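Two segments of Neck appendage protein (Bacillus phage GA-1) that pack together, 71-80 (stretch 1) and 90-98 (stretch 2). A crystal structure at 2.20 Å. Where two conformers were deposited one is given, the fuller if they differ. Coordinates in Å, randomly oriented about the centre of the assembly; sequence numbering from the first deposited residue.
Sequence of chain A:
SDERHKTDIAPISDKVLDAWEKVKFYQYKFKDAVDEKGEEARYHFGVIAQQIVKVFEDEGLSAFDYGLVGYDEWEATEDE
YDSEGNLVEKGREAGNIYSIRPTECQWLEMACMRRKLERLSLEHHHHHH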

# COMPACT_ATOMS: atom_id res chain seq x y z
N TYR A 71 -18.22 5.03 -1.60
CA TYR A 71 -19.37 4.89 -2.49
C TYR A 71 -19.39 6.06 -3.44
O TYR A 71 -19.05 7.17 -3.08
CB TYR A 71 -20.70 4.80 -1.73
CG TYR A 71 -21.92 4.73 -2.64
CD1 TYR A 71 -22.37 3.51 -3.16
CD2 TYR A 71 -22.61 5.88 -2.98
CE1 TYR A 71 -23.48 3.45 -3.98
CE2 TYR A 71 -23.73 5.83 -3.79
CZ TYR A 71 -24.16 4.63 -4.29
OH TYR A 71 -25.27 4.62 -5.10
N ASP A 72 -19.78 5.75 -4.66
CA ASP A 72 -19.72 6.73 -5.72
C ASP A 72 -20.90 6.52 -6.65
O ASP A 72 -21.32 5.39 -6.96
CB ASP A 72 -18.39 6.70 -6.50
CG ASP A 72 -18.26 7.87 -7.50
OD1 ASP A 72 -19.05 8.83 -7.40
OD2 ASP A 72 -17.36 7.79 -8.36
N GLU A 73 -21.49 7.64 -7.04
CA GLU A 73 -22.71 7.62 -7.84
C GLU A 73 -22.73 8.74 -8.88
O GLU A 73 -22.13 9.81 -8.66
CB GLU A 73 -23.92 7.71 -6.93
CG GLU A 73 -25.06 8.56 -7.48
CD GLU A 73 -25.10 9.97 -6.90
OE1 GLU A 73 -24.48 10.21 -5.83
OE2 GLU A 73 -25.77 10.83 -7.51
N TRP A 74 -23.41 8.52 -10.00
CA TRP A 74 -23.31 9.48 -11.10
C TRP A 74 -24.55 9.72 -11.98
O TRP A 74 -25.49 8.92 -12.01
CB TRP A 74 -22.09 9.19 -11.98
CG TRP A 74 -22.03 7.84 -12.59
CD1 TRP A 74 -22.62 7.41 -13.75
CD2 TRP A 74 -21.29 6.72 -12.08
NE1 TRP A 74 -22.30 6.09 -13.98
CE2 TRP A 74 -21.49 5.64 -12.97
CE3 TRP A 74 -20.47 6.53 -10.96
CZ2 TRP A 74 -20.90 4.38 -12.76
CZ3 TRP A 74 -19.90 5.28 -10.74
CH2 TRP A 74 -20.11 4.23 -11.64
N GLU A 75 -24.53 10.86 -12.67
CA GLU A 75 -25.59 11.23 -13.59
C GLU A 75 -25.41 10.58 -14.96
O GLU A 75 -24.30 10.27 -15.37
CB GLU A 75 -25.65 12.75 -13.74
CG GLU A 75 -26.42 13.43 -12.63
CD GLU A 75 -27.71 12.71 -12.32
OE1 GLU A 75 -28.32 13.01 -11.27
OE2 GLU A 75 -28.12 11.83 -13.11
N ALA A 76 -26.53 10.37 -15.66
CA ALA A 76 -26.54 9.79 -17.00
C ALA A 76 -26.24 10.86 -18.06
O ALA A 76 -27.07 11.72 -18.33
CB ALA A 76 -27.88 9.14 -17.29
N THR A 77 -25.04 10.77 -18.65
CA THR A 77 -24.56 11.81 -19.57
C THR A 77 -24.96 11.54 -21.03
O THR A 77 -24.93 10.40 -21.50
CB THR A 77 -23.02 11.97 -19.46
OG1 THR A 77 -22.38 10.74 -19.81
CG2 THR A 77 -22.62 12.36 -18.04
N GLU A 78 -25.33 12.60 -21.74
CA GLU A 78 -25.90 12.48 -23.09
C GLU A 78 -24.98 11.82 -24.13
O GLU A 78 -23.75 11.87 -24.04
CB GLU A 78 -26.38 13.85 -23.61
CG GLU A 78 -27.62 14.43 -22.94
CD GLU A 78 -28.89 13.64 -23.24
OE1 GLU A 78 -29.89 14.24 -23.71
OE2 GLU A 78 -28.90 12.41 -23.00
N ASP A 79 -25.63 11.17 -25.11
CA ASP A 79 -25.02 10.80 -26.38
C ASP A 79 -25.14 12.06 -27.23
O ASP A 79 -26.25 12.48 -27.56
CB ASP A 79 -25.84 9.68 -27.07
CG ASP A 79 -25.16 8.31 -27.02
OD1 ASP A 79 -23.92 8.26 -26.85
OD2 ASP A 79 -25.86 7.29 -27.17
N GLU A 80 -24.01 12.69 -27.56
CA GLU A 80 -24.12 13.94 -28.33
C GLU A 80 -23.51 13.96 -29.73
O GLU A 80 -22.31 13.70 -29.94
CB GLU A 80 -23.75 15.18 -27.51
CG GLU A 80 -24.79 15.57 -26.44
CD GLU A 80 -26.24 15.48 -26.93
OE1 GLU A 80 -27.15 15.82 -26.14
OE2 GLU A 80 -26.48 15.06 -28.08
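Stretch 2 90-98: KGREAGNIY

The indole of W74 lies across the backbone of stretch 2 and meets it with both its edge and one face. W74 NE1 donates a hydrogen bond to E93 O at 3.2 Å. W74 NE1 also comes within 3.0 Å of G95 N, but both are donors, so no bond joins them. G95 N and N96 CA lie over one face of the ring. G95 has no side chain, and this suits the close approach: an ideal CB there would sit 3.0 Å from W74 CZ2. At the ring edge, W74 CZ3 meets I97 CG2 at 3.5 Å.

Stretch 2 runs antiparallel to stretch 1. Strand 96-98 pairs with strand 71-73; their directions differ by 169° and their axes approach to 4.7 Å. Y98 lies opposite Y71, I97 opposite D72, and N96 opposite E73. D72 and I97 form the hydrogen-bonded pair: D72 N to I97 O is 3.0 Å, and I97 N to D72 O is 2.9 Å. W74 N adds a longer bond to G95 O, 3.3 Å.

The side chains of Y71, E73, N96 and Y98 share one face of the sheet. There the edge of Y71 points toward the ring face of Y98, with ring centroids 4.6 Å apart and planes at 61°. D72 and I97 project from the other face.

Beyond the strands, stretch 2 is loop or turn from G91 to G95, yet it still follows stretch 1. A76 CB packs on A94 CB at 3.9 Å. A76 CA also makes a CA-H...O contact with R92 O, 3.4 Å. R92 N donates to T77 OG1 at 2.7 Å, while T77 N gives a weak bond to R92 O, 2.9 Å. An ideal CB on G91 would clash with T77 OG1, at 2.7 Å. Near the far end, D79 OD1 reaches K90 CA at 3.1 Å.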

# COMPACT_ATOMS: atom_id res chain seq x y z
N LYS A 90 -19.75 8.99 -27.26
CA LYS A 90 -20.80 8.21 -26.59
C LYS A 90 -20.51 8.09 -25.09
O LYS A 90 -19.51 7.49 -24.69
CB LYS A 90 -21.00 6.83 -27.25
CG LYS A 90 -19.79 6.25 -28.00
CD LYS A 90 -19.03 5.22 -27.16
CE LYS A 90 -18.80 3.89 -27.92
NZ LYS A 90 -17.74 3.89 -28.99
N GLY A 91 -21.39 8.67 -24.27
CA GLY A 91 -21.15 8.83 -22.84
C GLY A 91 -21.68 7.77 -21.87
O GLY A 91 -21.51 6.57 -22.07
N ARG A 92 -22.33 8.24 -20.80
CA ARG A 92 -22.61 7.41 -19.63
C ARG A 92 -24.07 7.07 -19.33
O ARG A 92 -24.96 7.93 -19.37
CB ARG A 92 -21.98 8.03 -18.37
CG ARG A 92 -20.58 7.50 -18.03
CD ARG A 92 -19.95 8.25 -16.84
NE ARG A 92 -18.99 9.30 -17.22
CZ ARG A 92 -18.38 9.42 -18.40
NH1 ARG A 92 -18.60 8.54 -19.38
NH2 ARG A 92 -17.53 10.42 -18.60
N GLU A 93 -24.30 5.80 -19.01
CA GLU A 93 -25.53 5.38 -18.37
C GLU A 93 -25.28 5.52 -16.88
O GLU A 93 -24.19 5.17 -16.39
CB GLU A 93 -25.87 3.93 -18.72
CG GLU A 93 -27.16 3.42 -18.07
CD GLU A 93 -27.56 2.03 -18.55
OE1 GLU A 93 -28.55 1.48 -18.03
OE2 GLU A 93 -26.88 1.50 -19.44
N ALA A 94 -26.28 6.03 -16.17
CA ALA A 94 -26.19 6.20 -14.72
C ALA A 94 -25.87 4.88 -14.03
O ALA A 94 -26.46 3.84 -14.35
CB ALA A 94 -27.49 6.79 -14.18
N GLY A 95 -24.94 4.94 -13.08
CA GLY A 95 -24.57 3.78 -12.30
C GLY A 95 -24.03 4.21 -10.95
O GLY A 95 -24.08 5.39 -10.61
N ASN A 96 -23.53 3.25 -10.19
CA ASN A 96 -22.82 3.56 -8.96
C ASN A 96 -21.74 2.51 -8.79
O ASN A 96 -21.63 1.59 -9.60
CB ASN A 96 -23.75 3.57 -7.74
CG ASN A 96 -24.59 2.31 -7.62
OD1 ASN A 96 -24.18 1.33 -7.00
ND2 ASN A 96 -25.77 2.33 -8.23
N ILE A 97 -20.95 2.64 -7.74
CA ILE A 97 -19.83 1.74 -7.57
C ILE A 97 -19.31 1.88 -6.15
O ILE A 97 -19.18 2.98 -5.64
CB ILE A 97 -18.72 2.06 -8.61
CG1 ILE A 97 -17.65 0.97 -8.64
CG2 ILE A 97 -18.11 3.42 -8.34
CD1 ILE A 97 -16.38 1.41 -9.33
N TYR A 98 -19.04 0.74 -5.52
CA TYR A 98 -18.34 0.72 -4.24
C TYR A 98 -16.90 0.32 -4.50
O TYR A 98 -16.63 -0.58 -5.29
CB TYR A 98 -18.97 -0.30 -3.30
CG TYR A 98 -20.32 0.11 -2.75
CD1 TYR A 98 -21.48 -0.05 -3.51
CD2 TYR A 98 -20.44 0.65 -1.47
CE1 TYR A 98 -22.72 0.32 -3.01
CE2 TYR A 98 -21.68 1.02 -0.95
CZ TYR A 98 -22.82 0.85 -1.73
OH TYR A 98 -24.05 1.21 -1.23